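Local coordinates for ESX-5 secretion-associated protein EspG5 (Mycobacterium marinum, PDB 6VJ5) that acts as a cytoplasmic chaperone for cognate PE/PPE proteins, preventing aggregation of PE/PPE dimers, and is required for secretion of LipY and PE31/PPE18, at residues C[225-230]-C[287-292]. Numbering follows the deposited sequence.
Sequences VYARQY and DTLPYG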
ATOM      1  N   VAL C 225      -5.750  25.116 -14.898  1.00 53.91           N
ATOM      2  CA  VAL C 225      -6.125  25.636 -13.589  1.00 44.94           C
ATOM      3  C   VAL C 225      -7.537  25.171 -13.270  1.00 53.16           C
ATOM      4  O   VAL C 225      -8.453  25.352 -14.079  1.00 48.22           O
ATOM      5  CB  VAL C 225      -6.042  27.174 -13.538  1.00 51.91           C
ATOM      6  CG1 VAL C 225      -6.329  27.672 -12.129  1.00 51.04           C
ATOM      7  CG2 VAL C 225      -4.678  27.648 -14.018  1.00 53.73           C
ATOM      8  N   TYR C 226      -7.712  24.583 -12.088  1.00 57.83           N
ATOM      9  CA  TYR C 226      -9.013  24.108 -11.640  1.00 53.57           C
ATOM     10  C   TYR C 226      -9.017  24.068 -10.119  1.00 49.37           C
ATOM     11  O   TYR C 226      -7.991  24.292  -9.467  1.00 54.56           O
ATOM     12  CB  TYR C 226      -9.335  22.736 -12.236  1.00 49.14           C
ATOM     13  CG  TYR C 226      -8.291  21.688 -11.931  1.00 51.47           C
ATOM     14  CD1 TYR C 226      -7.110  21.626 -12.661  1.00 54.76           C
ATOM     15  CD2 TYR C 226      -8.487  20.760 -10.917  1.00 52.58           C
ATOM     16  CE1 TYR C 226      -6.152  20.676 -12.387  1.00 49.56           C
ATOM     17  CE2 TYR C 226      -7.532  19.800 -10.635  1.00 53.26           C
ATOM     18  CZ  TYR C 226      -6.368  19.763 -11.375  1.00 44.76           C
ATOM     19  OH  TYR C 226      -5.411  18.815 -11.102  1.00 46.20           O
ATOM     20  N   ALA C 227     -10.188  23.790  -9.552  1.00 53.52           N
ATOM     21  CA  ALA C 227     -10.365  23.866  -8.110  1.00 65.45           C
ATOM     22  C   ALA C 227     -11.209  22.702  -7.606  1.00 58.50           C
ATOM     23  O   ALA C 227     -11.925  22.044  -8.365  1.00 56.37           O
ATOM     24  CB  ALA C 227     -11.020  25.193  -7.696  1.00 61.34           C
ATOM     25  N   ARG C 228     -11.125  22.478  -6.295  1.00 66.97           N
ATOM     26  CA  ARG C 228     -11.825  21.393  -5.618  1.00 64.36           C
ATOM     27  C   ARG C 228     -12.341  21.913  -4.284  1.00 63.02           C
ATOM     28  O   ARG C 228     -11.626  22.619  -3.567  1.00 60.95           O
ATOM     29  CB  ARG C 228     -10.890  20.193  -5.420  1.00 56.93           C
ATOM     30  CG  ARG C 228     -11.559  18.837  -5.586  1.00 66.44           C
ATOM     31  CD  ARG C 228     -10.541  17.724  -5.912  1.00 58.58           C
ATOM     32  NE  ARG C 228      -9.194  18.040  -5.445  1.00 51.19           N
ATOM     33  CZ  ARG C 228      -8.106  18.015  -6.211  1.00 50.07           C
ATOM     34  NH1 ARG C 228      -6.932  18.330  -5.696  1.00 48.64           N
ATOM     35  NH2 ARG C 228      -8.185  17.655  -7.485  1.00 56.30           N
ATOM     36  N   GLN C 229     -13.592  21.578  -3.966  1.00 70.18           N
ATOM     37  CA  GLN C 229     -14.247  22.015  -2.741  1.00 70.29           C
ATOM     38  C   GLN C 229     -14.668  20.807  -1.914  1.00 80.77           C
ATOM     39  O   GLN C 229     -14.963  19.736  -2.456  1.00 73.18           O
ATOM     40  CB  GLN C 229     -15.472  22.880  -3.054  1.00 70.82           C
ATOM     41  CG  GLN C 229     -15.605  24.114  -2.186  1.00 77.69           C
ATOM     42  CD  GLN C 229     -16.804  24.964  -2.568  1.00 80.26           C
ATOM     43  OE1 GLN C 229     -17.672  24.531  -3.326  1.00 68.54           O
ATOM     44  NE2 GLN C 229     -16.855  26.181  -2.044  1.00 84.76           N
ATOM     45  N   TYR C 230     -14.704  20.988  -0.591  1.00 91.38           N
ATOM     46  CA  TYR C 230     -14.979  19.899   0.338  1.00 91.57           C
ATOM     47  C   TYR C 230     -16.044  20.296   1.354  1.00 92.92           C
ATOM     48  O   TYR C 230     -15.910  21.318   2.034  1.00 96.09           O
ATOM     49  CB  TYR C 230     -13.703  19.477   1.086  1.00 75.17           C
ATOM     50  CG  TYR C 230     -12.575  19.010   0.195  1.00 77.14           C
ATOM     51  CD1 TYR C 230     -12.558  17.718  -0.307  1.00 73.16           C
ATOM     52  CD2 TYR C 230     -11.524  19.857  -0.137  1.00 80.32           C
ATOM     53  CE1 TYR C 230     -11.535  17.281  -1.123  1.00 78.87           C
ATOM     54  CE2 TYR C 230     -10.492  19.428  -0.952  1.00 74.15           C
ATOM     55  CZ  TYR C 230     -10.504  18.138  -1.442  1.00 76.07           C
ATOM     56  OH  TYR C 230      -9.488  17.694  -2.255  1.00 72.67           O
ATOM     57  N   ASP C 287     -16.380  29.981  -9.545  1.00 64.03           N
ATOM     58  CA  ASP C 287     -17.826  30.116  -9.435  1.00 66.61           C
ATOM     59  C   ASP C 287     -18.570  28.885  -9.931  1.00 57.49           C
ATOM     60  O   ASP C 287     -19.797  28.827  -9.788  1.00 64.54           O
ATOM     61  CB  ASP C 287     -18.298  31.359 -10.193  1.00 73.75           C
ATOM     62  CG  ASP C 287     -17.805  32.647  -9.555  1.00 79.73           C
ATOM     63  OD1 ASP C 287     -17.481  32.621  -8.350  1.00 80.63           O
ATOM     64  OD2 ASP C 287     -17.745  33.683 -10.251  1.00 87.44           O
ATOM     65  N   THR C 288     -17.865  27.903 -10.498  1.00 68.85           N
ATOM     66  CA  THR C 288     -18.465  26.636 -10.890  1.00 69.32           C
ATOM     67  C   THR C 288     -18.225  25.536  -9.861  1.00 63.02           C
ATOM     68  O   THR C 288     -18.551  24.373 -10.121  1.00 62.22           O
ATOM     69  CB  THR C 288     -17.939  26.183 -12.254  1.00 65.42           C
ATOM     70  OG1 THR C 288     -16.506  26.119 -12.230  1.00 61.90           O
ATOM     71  CG2 THR C 288     -18.395  27.135 -13.347  1.00 57.69           C
ATOM     72  N   LEU C 289     -17.640  25.872  -8.714  1.00 66.50           N
ATOM     73  CA  LEU C 289     -17.501  24.906  -7.638  1.00 69.80           C
ATOM     74  C   LEU C 289     -18.880  24.496  -7.121  1.00 71.83           C
ATOM     75  O   LEU C 289     -19.828  25.290  -7.149  1.00 71.13           O
ATOM     76  CB  LEU C 289     -16.666  25.491  -6.505  1.00 65.72           C
ATOM     77  CG  LEU C 289     -15.167  25.550  -6.785  1.00 61.11           C
ATOM     78  CD1 LEU C 289     -14.481  26.499  -5.829  1.00 63.26           C
ATOM     79  CD2 LEU C 289     -14.573  24.155  -6.680  1.00 61.03           C
ATOM     80  N   PRO C 290     -19.009  23.267  -6.612  1.00 71.73           N
ATOM     81  CA  PRO C 290     -20.353  22.753  -6.293  1.00 78.78           C
ATOM     82  C   PRO C 290     -20.960  23.333  -5.026  1.00 82.09           C
ATOM     83  O   PRO C 290     -22.192  23.398  -4.935  1.00 82.41           O
ATOM     84  CB  PRO C 290     -20.127  21.236  -6.163  1.00 78.05           C
ATOM     85  CG  PRO C 290     -18.681  21.119  -5.730  1.00 68.17           C
ATOM     86  CD  PRO C 290     -17.953  22.254  -6.422  1.00 67.00           C
ATOM     87  N   TYR C 291     -20.161  23.733  -4.038  1.00 88.85           N
ATOM     88  CA  TYR C 291     -20.680  24.099  -2.724  1.00 91.40           C
ATOM     89  C   TYR C 291     -20.669  25.610  -2.486  1.00 93.71           C
ATOM     90  O   TYR C 291     -20.528  26.065  -1.350  1.00 88.58           O
ATOM     91  CB  TYR C 291     -19.892  23.386  -1.625  1.00 92.79           C
ATOM     92  CG  TYR C 291     -19.776  21.884  -1.810  1.00 90.35           C
ATOM     93  CD1 TYR C 291     -20.824  21.143  -2.347  1.00 84.94           C
ATOM     94  CD2 TYR C 291     -18.615  21.207  -1.453  1.00 88.49           C
ATOM     95  CE1 TYR C 291     -20.716  19.771  -2.521  1.00 88.09           C
ATOM     96  CE2 TYR C 291     -18.499  19.838  -1.623  1.00 90.13           C
ATOM     97  CZ  TYR C 291     -19.551  19.124  -2.157  1.00 90.00           C
ATOM     98  OH  TYR C 291     -19.432  17.763  -2.325  1.00 85.62           O
ATOM     99  N   GLY C 292     -20.828  26.399  -3.544  1.00 88.78           N
ATOM    100  CA  GLY C 292     -21.075  27.819  -3.378  1.00 89.50           C
ATOM    101  C   GLY C 292     -19.841  28.624  -3.006  1.00 85.55           C
ATOM    102  O   GLY C 292     -18.698  28.195  -3.177  1.00 94.90           O
TER
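Gln229 OE1 accepts the backbone N-H of Tyr291, with N to OE1 at 2.7 Å. The bond is bent, 136° at the hydrogen, and the donor lies slightly tilted from the carbonyl plane. Tyr291 sits in a type I beta turn, Leu289 to Gly292, in the loop after helix 275-286. Gln229 belongs to strand 221-231 of the large antiparallel sheet of the EspG fold. Its other amide atom, NE2, gives a straighter bond to Gly292 O at 3.0 Å. One side-chain amide therefore grips the turn by a donor and an acceptor, which fixes which way round the Gln229 amide lies. The Gln229 side chain is extended beyond CG (chi2 178°), which places CD toward the turn. The amide and the Tyr291 ring are nearly parallel, but the two side chains run past each other in opposite directions. Apolar contact adds to this: Leu289 CD2 packs on Ala227 CB at 3.8 Å. Leu289 also touches Leu83 of strand 83-91 and Trp294. Arg228 and Tyr230 point their CB away from the turn; their polar ends meet Glu32 and Glu84, respectively. Within the turn, Pro290 CG sits over the centre of the Tyr291 ring, 3.9 Å above its plane.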